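Local coordinates for protein lectin CEL-I, N-acetyl-D-galactosamine-specific C-type (Cucumaria echinata, PDB 4WQQ) that binds carbohydrates through calcium as a C-type lectin, naturally specific for N-acetylgalactosamine and here engineered for mannose recognition, at residues A[14-20]-A[133-139]; A[44-48]-A[72-76]; A[49-55]-A[94-98]; A[60-64]-A[114-118]. The protein carries 3 engineered substitutions. The contacts are given in a common frame with arbitrary orientation. Numbering follows the deposited sequence.

Contact 1: residues A[14-20]-A[133-139]; sequences HCYRFFN and KYMCKLT
Backbone hydrogen bonds dominate this antiparallel ladder, in which strands 14-23 and 132-140, from near the two ends of the chain, pair as in the C-type lectin fold. Arg17 and Cys136 form a hydrogen-bonded pair, Cys136 N to Arg17 O at 2.8 Å and Arg17 N to Cys136 O at 3.0 Å. Phe19 N reaches Tyr134 O at 3.0 Å, while the return bond from Tyr134 N to Phe19 O is weak at 3.4 Å. Both ends carry side-chain bonds: His14 ND1 donates to Leu138 O (2.8 Å), and Lys133 NZ to Asn20 OD1 (2.8 Å), the lysine also forming a salt bridge with Asp66. The axes approach to 4.6 Å at 161°, both chains being extended. Tyr16 faces Lys137 and Phe18 faces Met135 in non-hydrogen-bonded pairs, on the side turned to helix 52-65, where Glu54 takes a hydrogen bond with Tyr16 OH and a salt bridge with Lys137 NZ. Phe18 CB packs on Met135 CE at 3.9 Å. Arg17, Phe19, Tyr134 and Cys136 occupy the other face. There Phe19 (chi1 m) lays CB over the Tyr134 ring (chi1 p), 3.6 Å from its centroid. Cys136, disulfide-bonded to Cys32 of helix 25-34, makes a sulfur-aromatic contact, its SG 3.6 Å from Phe19 CE2. At the His14 end, Lys137 CE sits over the imidazole face, 3.5 Å from the ring centroid.

Contact 2: residues A[44-48]-A[72-76]; sequences SDLVS and LWIGL
Leu46, Val47 and Gly75 carry most of this buried junction at the centre of the C-type lectin fold, where strand 42-46 ends beside the corner that interrupts strand 71-77. The two strands are not bridged here; each pairs with strand 132-140, and the chain segments meet where both depart from regular strand geometry. Leu46 lies opposite Gly75, with CA atoms 4.5 Å apart, and Val47 opposite Ile74 at 5.2 Å. Gly75 turns the corner with phi/psi of -80/30°, between extended Ile74 (-124/170°) and Leu76 (-106/128°). Leu46 points straight at the corner, bringing CB to 3.4 Å from Gly75 CA, so that the leucine presses on bare backbone; its CD2 reaches Trp73 CB at 4.3 Å. An ideal CB on Gly75 would lie close to the carbonyl oxygens of Leu46 and Val47, which shows how tightly the chains fit. Val47 (chi1 p) packs CG1 against Ile74 CG2 at 3.6 Å, the isoleucine also being in p. Helix 25-34 covers Leu46 through Trp25, His29 and Cys32, while Val47 touches Met135 and Lys137. One hydrogen bond joins the two backbones directly: Gly75 N donates to Val47 O at 2.8 Å, with an N-H...O angle of 168°.

Contact 3: residues A[49-55]-A[94-98]; sequences VHSAAEQ and GYTKW
Gly94 opens the loop segment 94-98, which rests against the start of helix 52-65 without any direct hydrogen bond; water makes the polar links. One molecule accepts from Gly94 N at 3.0 Å and donates to Val49 O and Tyr95 O, both at 2.8 Å. Tyr95 follows and supplies the largest share of the buried surface. Tyr95 CA is 5.1 Å from His50 CA, and Tyr95 N donates to a second water at 3.0 Å, which lies 3.0 Å from His50 ND1. With chi1 in t, the ring spreads over the turn into the helix: Ser51 C lies over one face, Tyr95 CE1 is 3.5 Å from Ala52 N, Tyr95 CE2 is 3.7 Å from Val49 CG1, and Tyr95 OH is 3.5 Å from Gln55 CB. Lys97 brings CD to 3.8 Å from Gln55 NE2; the Gln55 amide is held by Trp123 NE1 and Gly120 O. Beneath Tyr95, Ser51 is the N-cap, its OG accepting from Glu54 N at 3.0 Å, and Glu54 OE1 accepts from His50 N at 2.8 Å. An aromatic residue thus covers a capped helix N-terminus, joining it to the long loop region of the C-type lectin fold that leads to the calcium and sugar site.

Contact 4: residues A[60-64]-A[114-118]; sequences NYWRG and QFRHT
Trp62 drives the far edge of its indole against the backbone of Phe115 to His117: CZ3 is 3.4 Å from Arg116 O, which lies near the ring plane, and 3.7 Å from Phe115 CB, while CH2 is 3.7 Å from His117 CA. The rotamer (chi1 t, chi2 37°) sends the ring from the helix to the strand, and its NE1 is hydrogen-bonded to Asp66. One residue on, Arg63 folds through three successive m torsions so that His117 CB lies over one face of its guanidinium, 3.6 Å from Arg63 CZ. A water accepts from Arg63 NE at 2.9 Å and donates to His117 O at 3.2 Å, and Arg63 NH1 is held by Gln68 O. The pair Arg63 and His117 has the nearest CA atoms, still 7.5 Å apart. This is the packing of the second helix of the C-type lectin fold, 52-65, on the sheet strand that leads toward the sugar site. Phe115, extended at -74/140°, points toward the helix, where Val58 and Phe59 also touch it, and its ring edge receives Trp62 CE3. Arg116, the next residue, points away from the helix. It belongs to the mannose pocket, where its NH2 makes a weak hydrogen bond to O1 of the sugar, and a long, weak ion pair links its NH1 to Glu102, an engineered residue.

How the contacts relate
Contact 1 joins strands from near the two ends of the chain, and the other three fall between its segments, crossing one another: 44-48, 49-55 and 60-64 come first, then 72-76, 94-98 and 114-118 in the same order. Contacts 1 and 2 lie about 7 Å apart between centres, and strand 132-140 of contact 1 is the sheet neighbour of both strands of contact 2; contacts 3 and 4, about 13 Å apart, use opposite ends of helix 52-65. That helix meets contact 1 through Glu54 and Tyr61, while Leu72 O to Phe115 N (2.8 Å) ties contact 2 to contact 4. Strands and helix are thus one connected structure, and contact 4 includes Arg116 of the mannose pocket.

Contact 1: residues A[14-20]-A[133-139]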
# COMPACT_ATOMS: atom_id res chain seq x y z
N HIS A 14 5.02 7.42 -3.08
CA HIS A 14 5.42 6.99 -1.72
C HIS A 14 4.38 7.44 -0.73
O HIS A 14 3.50 8.26 -1.07
CB HIS A 14 6.83 7.54 -1.28
CG HIS A 14 7.96 7.03 -2.09
ND1 HIS A 14 8.49 5.77 -1.94
CD2 HIS A 14 8.72 7.66 -3.01
CE1 HIS A 14 9.50 5.62 -2.80
NE2 HIS A 14 9.62 6.74 -3.49
N CYS A 15 4.43 6.84 0.47
CA CYS A 15 3.68 7.28 1.60
C CYS A 15 4.64 7.59 2.72
O CYS A 15 5.72 7.00 2.78
CB CYS A 15 2.65 6.24 2.09
SG CYS A 15 1.57 5.60 0.80
N TYR A 16 4.27 8.53 3.54
CA TYR A 16 5.10 9.05 4.62
C TYR A 16 4.30 9.11 5.93
O TYR A 16 3.07 9.35 5.96
CB TYR A 16 5.67 10.48 4.27
CG TYR A 16 6.48 10.51 3.01
CD1 TYR A 16 5.86 10.60 1.79
CD2 TYR A 16 7.84 10.49 3.04
CE1 TYR A 16 6.60 10.60 0.62
CE2 TYR A 16 8.60 10.53 1.87
CZ TYR A 16 7.97 10.57 0.66
OH TYR A 16 8.65 10.60 -0.56
N ARG A 17 4.98 8.90 7.07
CA ARG A 17 4.38 9.03 8.36
C ARG A 17 5.38 9.58 9.37
O ARG A 17 6.44 9.01 9.58
CB ARG A 17 3.82 7.72 8.87
CG ARG A 17 3.01 7.84 10.15
CD ARG A 17 2.15 6.60 10.34
NE ARG A 17 1.51 6.61 11.64
CZ ARG A 17 0.81 5.61 12.14
NH1 ARG A 17 0.65 4.48 11.46
NH2 ARG A 17 0.29 5.74 13.37
N PHE A 18 4.99 10.69 9.99
CA PHE A 18 5.75 11.28 11.03
C PHE A 18 5.33 10.82 12.41
O PHE A 18 4.13 10.77 12.72
CB PHE A 18 5.60 12.81 10.94
CG PHE A 18 6.23 13.54 12.09
CD1 PHE A 18 7.60 13.46 12.28
CD2 PHE A 18 5.45 14.24 13.03
CE1 PHE A 18 8.22 14.06 13.34
CE2 PHE A 18 6.07 14.87 14.09
CZ PHE A 18 7.43 14.77 14.29
N PHE A 19 6.34 10.45 13.21
CA PHE A 19 6.21 10.07 14.58
C PHE A 19 6.85 11.08 15.50
O PHE A 19 8.04 11.27 15.58
CB PHE A 19 6.82 8.70 14.81
CG PHE A 19 6.06 7.61 14.13
CD1 PHE A 19 4.97 7.02 14.74
CD2 PHE A 19 6.39 7.22 12.85
CE1 PHE A 19 4.23 6.01 14.11
CE2 PHE A 19 5.64 6.25 12.22
CZ PHE A 19 4.58 5.65 12.85
N ASN A 20 5.98 11.73 16.26
CA ASN A 20 6.38 12.85 17.12
C ASN A 20 6.81 12.35 18.49
O ASN A 20 6.24 12.69 19.51
CB ASN A 20 5.25 13.85 17.20
CG ASN A 20 5.70 15.19 17.72
OD1 ASN A 20 6.87 15.48 17.83
ND2 ASN A 20 4.75 16.03 18.01
N LYS A 133 13.11 13.21 16.63
CA LYS A 133 11.83 12.73 16.12
C LYS A 133 12.14 11.86 14.89
O LYS A 133 13.31 11.78 14.52
CB LYS A 133 10.91 13.89 15.79
CG LYS A 133 10.79 14.90 16.90
CD LYS A 133 10.19 14.34 18.18
CE LYS A 133 10.16 15.45 19.29
NZ LYS A 133 9.27 16.58 18.89
N TYR A 134 11.15 11.20 14.29
CA TYR A 134 11.47 10.41 13.09
C TYR A 134 10.32 10.36 12.11
O TYR A 134 9.20 10.61 12.43
CB TYR A 134 12.02 9.03 13.45
CG TYR A 134 11.04 8.13 14.15
CD1 TYR A 134 10.83 8.21 15.51
CD2 TYR A 134 10.35 7.11 13.43
CE1 TYR A 134 9.97 7.34 16.12
CE2 TYR A 134 9.48 6.26 14.03
CZ TYR A 134 9.27 6.37 15.37
OH TYR A 134 8.40 5.51 16.05
N MET A 135 10.69 10.04 10.90
CA MET A 135 9.74 9.94 9.81
C MET A 135 9.99 8.61 9.05
O MET A 135 11.13 8.30 8.67
CB MET A 135 10.08 11.07 8.87
CG MET A 135 9.39 11.11 7.55
SD MET A 135 7.89 12.05 7.59
CE MET A 135 8.27 13.73 8.26
N CYS A 136 8.91 7.92 8.75
CA CYS A 136 8.99 6.72 7.95
C CYS A 136 8.44 6.94 6.55
O CYS A 136 7.70 7.90 6.30
CB CYS A 136 8.21 5.59 8.59
SG CYS A 136 8.59 5.33 10.36
N LYS A 137 8.82 6.05 5.66
CA LYS A 137 8.46 6.16 4.23
C LYS A 137 8.17 4.76 3.79
O LYS A 137 8.93 3.86 4.12
CB LYS A 137 9.64 6.74 3.47
CG LYS A 137 9.60 6.81 1.98
CD LYS A 137 10.87 7.56 1.45
CE LYS A 137 11.03 7.33 -0.04
NZ LYS A 137 12.14 8.10 -0.66
N LEU A 138 7.11 4.60 2.99
CA LEU A 138 6.86 3.38 2.26
C LEU A 138 7.44 3.38 0.86
O LEU A 138 7.28 4.36 0.13
CB LEU A 138 5.38 3.16 2.17
CG LEU A 138 4.66 3.08 3.51
CD1 LEU A 138 3.25 2.71 3.22
CD2 LEU A 138 5.24 2.12 4.57
N THR A 139 8.06 2.26 0.51
CA THR A 139 8.57 2.03 -0.84
C THR A 139 7.91 0.73 -1.36
O THR A 139 7.97 -0.33 -0.75
CB THR A 139 10.12 1.92 -0.87
OG1 THR A 139 10.68 3.14 -0.37
CG2 THR A 139 10.66 1.68 -2.28

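Contact 2: residues A[44-48]-A[72-76]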
# COMPACT_ATOMS: atom_id res chain seq x y z
N SER A 44 8.75 -0.50 4.68
CA SER A 44 8.71 0.68 5.50
C SER A 44 10.08 0.88 6.09
O SER A 44 10.70 -0.04 6.53
CB SER A 44 7.65 0.51 6.59
OG SER A 44 7.54 1.64 7.46
N ASP A 45 10.56 2.12 6.08
CA ASP A 45 11.94 2.38 6.53
C ASP A 45 12.04 3.85 6.91
O ASP A 45 11.07 4.65 6.72
CB ASP A 45 12.89 1.99 5.41
CG ASP A 45 14.23 1.53 5.89
OD1 ASP A 45 14.76 2.10 6.90
OD2 ASP A 45 14.85 0.68 5.20
N LEU A 46 13.12 4.23 7.53
CA LEU A 46 13.38 5.65 7.70
C LEU A 46 13.39 6.35 6.32
O LEU A 46 13.78 5.77 5.35
CB LEU A 46 14.73 5.87 8.39
CG LEU A 46 14.68 5.69 9.92
CD1 LEU A 46 16.06 5.55 10.50
CD2 LEU A 46 13.90 6.79 10.64
N VAL A 47 12.93 7.59 6.28
CA VAL A 47 12.81 8.35 5.02
C VAL A 47 14.19 8.49 4.37
O VAL A 47 15.22 8.77 5.02
CB VAL A 47 12.10 9.70 5.32
CG1 VAL A 47 12.95 10.56 6.24
CG2 VAL A 47 11.75 10.43 4.05
N SER A 48 14.21 8.28 3.06
CA SER A 48 15.34 8.67 2.21
C SER A 48 14.90 9.85 1.37
O SER A 48 13.72 9.96 1.11
CB SER A 48 15.77 7.51 1.36
OG SER A 48 14.72 7.07 0.50
N LEU A 72 15.15 15.69 13.20
CA LEU A 72 14.37 14.63 12.57
C LEU A 72 15.30 13.58 12.00
O LEU A 72 16.00 13.81 11.01
CB LEU A 72 13.46 15.19 11.50
CG LEU A 72 12.53 14.18 10.76
CD1 LEU A 72 11.32 13.81 11.58
CD2 LEU A 72 12.08 14.66 9.42
N TRP A 73 15.30 12.37 12.58
CA TRP A 73 16.03 11.25 11.92
C TRP A 73 15.58 10.93 10.54
O TRP A 73 14.35 10.85 10.26
CB TRP A 73 15.89 9.98 12.73
CG TRP A 73 16.52 10.02 14.13
CD1 TRP A 73 15.91 9.68 15.28
CD2 TRP A 73 17.89 10.31 14.48
NE1 TRP A 73 16.77 9.78 16.34
CE2 TRP A 73 17.99 10.17 15.90
CE3 TRP A 73 19.04 10.69 13.75
CZ2 TRP A 73 19.21 10.39 16.60
CZ3 TRP A 73 20.23 10.91 14.43
CH2 TRP A 73 20.29 10.76 15.88
N ILE A 74 16.56 10.72 9.69
CA ILE A 74 16.37 10.16 8.36
C ILE A 74 17.22 8.91 8.20
O ILE A 74 18.14 8.64 9.02
CB ILE A 74 16.62 11.21 7.23
CG1 ILE A 74 18.11 11.63 7.27
CG2 ILE A 74 15.73 12.41 7.45
CD1 ILE A 74 18.52 12.75 6.30
N GLY A 75 17.00 8.17 7.12
CA GLY A 75 17.64 6.88 6.96
C GLY A 75 19.09 6.86 6.50
O GLY A 75 19.52 5.89 5.93
N LEU A 76 19.84 7.89 6.85
CA LEU A 76 21.20 8.10 6.31
C LEU A 76 22.20 7.77 7.38
O LEU A 76 22.07 8.22 8.53
CB LEU A 76 21.38 9.58 5.86
CG LEU A 76 22.60 9.92 4.99
CD1 LEU A 76 22.43 9.42 3.60
CD2 LEU A 76 22.82 11.41 4.97

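Contact 3: residues A[49-55]-A[94-98]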
# COMPACT_ATOMS: atom_id res chain seq x y z
N VAL A 49 15.85 10.68 0.91
CA VAL A 49 15.52 12.02 0.29
C VAL A 49 16.27 12.09 -1.04
O VAL A 49 17.49 11.96 -1.07
CB VAL A 49 15.87 13.19 1.22
CG1 VAL A 49 15.42 14.53 0.63
CG2 VAL A 49 15.15 13.00 2.55
N HIS A 50 15.50 12.24 -2.11
CA HIS A 50 16.13 12.20 -3.45
C HIS A 50 16.00 13.43 -4.31
O HIS A 50 16.44 13.35 -5.46
CB HIS A 50 15.69 10.95 -4.18
CG HIS A 50 16.13 9.72 -3.49
ND1 HIS A 50 17.40 9.21 -3.58
CD2 HIS A 50 15.46 8.92 -2.61
CE1 HIS A 50 17.48 8.12 -2.83
NE2 HIS A 50 16.32 7.93 -2.22
N SER A 51 15.42 14.48 -3.79
CA SER A 51 15.32 15.76 -4.47
C SER A 51 14.98 16.88 -3.52
O SER A 51 14.53 16.65 -2.40
CB SER A 51 14.21 15.65 -5.51
OG SER A 51 12.92 15.55 -4.93
N ALA A 52 15.05 18.13 -4.01
CA ALA A 52 14.67 19.25 -3.22
C ALA A 52 13.21 19.21 -2.90
O ALA A 52 12.79 19.66 -1.86
CB ALA A 52 15.04 20.55 -4.01
N ALA A 53 12.41 18.70 -3.84
CA ALA A 53 10.98 18.66 -3.66
C ALA A 53 10.69 17.66 -2.52
O ALA A 53 9.88 17.96 -1.66
CB ALA A 53 10.31 18.21 -4.94
N GLU A 54 11.35 16.51 -2.56
CA GLU A 54 11.15 15.52 -1.47
C GLU A 54 11.59 16.09 -0.12
O GLU A 54 10.91 15.94 0.87
CB GLU A 54 11.81 14.19 -1.79
CG GLU A 54 11.41 13.09 -0.78
CD GLU A 54 11.83 11.68 -1.16
OE1 GLU A 54 12.80 11.48 -1.95
OE2 GLU A 54 11.17 10.74 -0.58
N GLN A 55 12.73 16.77 -0.10
CA GLN A 55 13.23 17.41 1.06
C GLN A 55 12.20 18.38 1.61
O GLN A 55 11.89 18.38 2.82
CB GLN A 55 14.55 18.15 0.71
CG GLN A 55 15.09 19.00 1.81
CD GLN A 55 15.79 18.23 2.92
OE1 GLN A 55 16.30 17.12 2.73
NE2 GLN A 55 15.82 18.84 4.08
N GLY A 94 22.04 10.26 -3.96
CA GLY A 94 22.34 11.25 -5.01
C GLY A 94 22.27 12.60 -4.38
O GLY A 94 23.31 13.30 -4.09
N TYR A 95 21.05 13.01 -4.10
CA TYR A 95 20.79 14.28 -3.53
C TYR A 95 21.38 14.36 -2.12
O TYR A 95 21.28 13.43 -1.35
CB TYR A 95 19.28 14.53 -3.47
CG TYR A 95 18.83 15.72 -2.77
CD1 TYR A 95 18.77 16.97 -3.40
CD2 TYR A 95 18.41 15.68 -1.42
CE1 TYR A 95 18.34 18.06 -2.75
CE2 TYR A 95 17.97 16.81 -0.76
CZ TYR A 95 17.95 18.02 -1.44
OH TYR A 95 17.49 19.15 -0.82
N THR A 96 22.00 15.48 -1.81
CA THR A 96 22.42 15.80 -0.41
C THR A 96 22.08 17.24 -0.02
O THR A 96 22.02 18.13 -0.88
CB THR A 96 23.91 15.44 -0.14
OG1 THR A 96 24.77 16.41 -0.80
CG2 THR A 96 24.26 14.02 -0.51
N LYS A 97 21.79 17.51 1.26
CA LYS A 97 21.61 18.85 1.72
C LYS A 97 22.27 19.03 3.07
O LYS A 97 21.63 19.50 4.01
CB LYS A 97 20.10 19.17 1.79
CG LYS A 97 19.73 20.66 1.79
CD LYS A 97 18.30 20.96 2.23
CE LYS A 97 18.17 22.39 2.71
NZ LYS A 97 18.50 23.35 1.63
N TRP A 98 23.57 18.78 3.14
CA TRP A 98 24.34 18.98 4.41
C TRP A 98 24.36 20.40 4.85
O TRP A 98 24.58 21.30 4.04
CB TRP A 98 25.75 18.47 4.19
CG TRP A 98 25.83 17.00 4.03
CD1 TRP A 98 26.18 16.31 2.92
CD2 TRP A 98 25.58 16.01 5.05
NE1 TRP A 98 26.14 14.96 3.16
CE2 TRP A 98 25.76 14.76 4.46
CE3 TRP A 98 25.17 16.09 6.41
CZ2 TRP A 98 25.62 13.57 5.18
CZ3 TRP A 98 25.03 14.97 7.10
CH2 TRP A 98 25.25 13.69 6.49
O HOH W 1 20.04 11.01 -1.86
O HOH W 2 18.60 12.43 -6.32
O HOH W 3 19.20 10.90 -5.22

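Contact 4: residues A[60-64]-A[114-118]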
# COMPACT_ATOMS: atom_id res chain seq x y z
N ASN A 60 8.36 20.23 5.54
CA ASN A 60 7.13 20.97 5.79
C ASN A 60 6.10 20.09 6.55
O ASN A 60 5.38 20.56 7.44
CB ASN A 60 6.58 21.54 4.48
CG ASN A 60 7.56 22.62 3.88
OD1 ASN A 60 8.12 23.44 4.63
ND2 ASN A 60 7.76 22.60 2.56
N TYR A 61 6.11 18.79 6.26
CA TYR A 61 5.20 17.89 6.94
C TYR A 61 5.56 17.78 8.42
O TYR A 61 4.72 17.97 9.33
CB TYR A 61 5.26 16.54 6.20
CG TYR A 61 4.57 15.33 6.86
CD1 TYR A 61 3.48 15.48 7.68
CD2 TYR A 61 5.05 14.04 6.63
CE1 TYR A 61 2.86 14.39 8.27
CE2 TYR A 61 4.44 12.92 7.20
CZ TYR A 61 3.36 13.10 8.05
OH TYR A 61 2.68 12.06 8.65
N TRP A 62 6.84 17.55 8.69
CA TRP A 62 7.36 17.50 10.02
C TRP A 62 7.00 18.78 10.83
O TRP A 62 6.43 18.71 11.92
CB TRP A 62 8.88 17.28 9.96
CG TRP A 62 9.58 17.53 11.25
CD1 TRP A 62 9.13 17.24 12.51
CD2 TRP A 62 10.92 18.01 11.41
NE1 TRP A 62 10.07 17.53 13.41
CE2 TRP A 62 11.17 18.03 12.78
CE3 TRP A 62 11.92 18.48 10.51
CZ2 TRP A 62 12.37 18.48 13.32
CZ3 TRP A 62 13.07 18.95 11.03
CH2 TRP A 62 13.32 18.90 12.44
N ARG A 63 7.37 19.94 10.25
CA ARG A 63 7.26 21.21 10.97
C ARG A 63 5.82 21.70 11.08
O ARG A 63 5.53 22.50 11.99
CB ARG A 63 8.20 22.22 10.35
CG ARG A 63 9.66 21.80 10.33
CD ARG A 63 10.16 21.39 11.70
NE ARG A 63 10.13 22.50 12.63
CZ ARG A 63 10.35 22.43 13.94
NH1 ARG A 63 10.57 21.28 14.53
NH2 ARG A 63 10.34 23.51 14.65
N GLY A 64 4.92 21.09 10.31
CA GLY A 64 3.47 21.33 10.52
C GLY A 64 2.90 20.63 11.72
O GLY A 64 1.89 21.06 12.32
N GLN A 114 20.21 13.36 10.18
CA GLN A 114 18.99 13.96 10.66
C GLN A 114 18.81 15.35 9.99
O GLN A 114 19.80 16.01 9.66
CB GLN A 114 19.01 14.11 12.21
CG GLN A 114 20.16 14.96 12.73
CD GLN A 114 20.32 15.07 14.24
OE1 GLN A 114 21.07 15.92 14.65
NE2 GLN A 114 19.70 14.21 15.05
N PHE A 115 17.57 15.77 9.81
CA PHE A 115 17.29 17.20 9.52
C PHE A 115 17.45 18.06 10.78
O PHE A 115 16.99 17.71 11.88
CB PHE A 115 15.82 17.40 9.09
CG PHE A 115 15.44 16.87 7.72
CD1 PHE A 115 16.26 16.08 6.94
CD2 PHE A 115 14.20 17.19 7.23
CE1 PHE A 115 15.84 15.62 5.72
CE2 PHE A 115 13.79 16.78 5.98
CZ PHE A 115 14.59 15.99 5.22
N ARG A 116 18.03 19.23 10.62
CA ARG A 116 17.79 20.36 11.51
C ARG A 116 16.40 20.98 11.29
O ARG A 116 15.82 20.81 10.23
CB ARG A 116 18.87 21.45 11.23
CG ARG A 116 20.22 20.85 11.39
CD ARG A 116 21.29 21.78 11.79
NE ARG A 116 21.76 21.34 13.10
CZ ARG A 116 23.05 21.11 13.43
NH1 ARG A 116 24.10 21.29 12.56
NH2 ARG A 116 23.28 20.69 14.66
N HIS A 117 15.91 21.69 12.29
CA HIS A 117 14.61 22.33 12.16
C HIS A 117 14.75 23.68 11.43
O HIS A 117 13.73 24.31 11.14
CB HIS A 117 13.88 22.56 13.50
CG HIS A 117 14.48 23.60 14.40
ND1 HIS A 117 15.61 23.38 15.18
CD2 HIS A 117 14.09 24.88 14.67
CE1 HIS A 117 15.83 24.45 15.92
NE2 HIS A 117 14.93 25.37 15.62
N THR A 118 15.97 24.04 11.10
CA THR A 118 16.26 25.36 10.45
C THR A 118 16.73 25.13 9.02
O THR A 118 17.04 23.99 8.59
CB THR A 118 17.33 26.08 11.24
OG1 THR A 118 18.47 25.24 11.38
CG2 THR A 118 16.83 26.48 12.52
O HOH W 4 10.67 25.16 11.57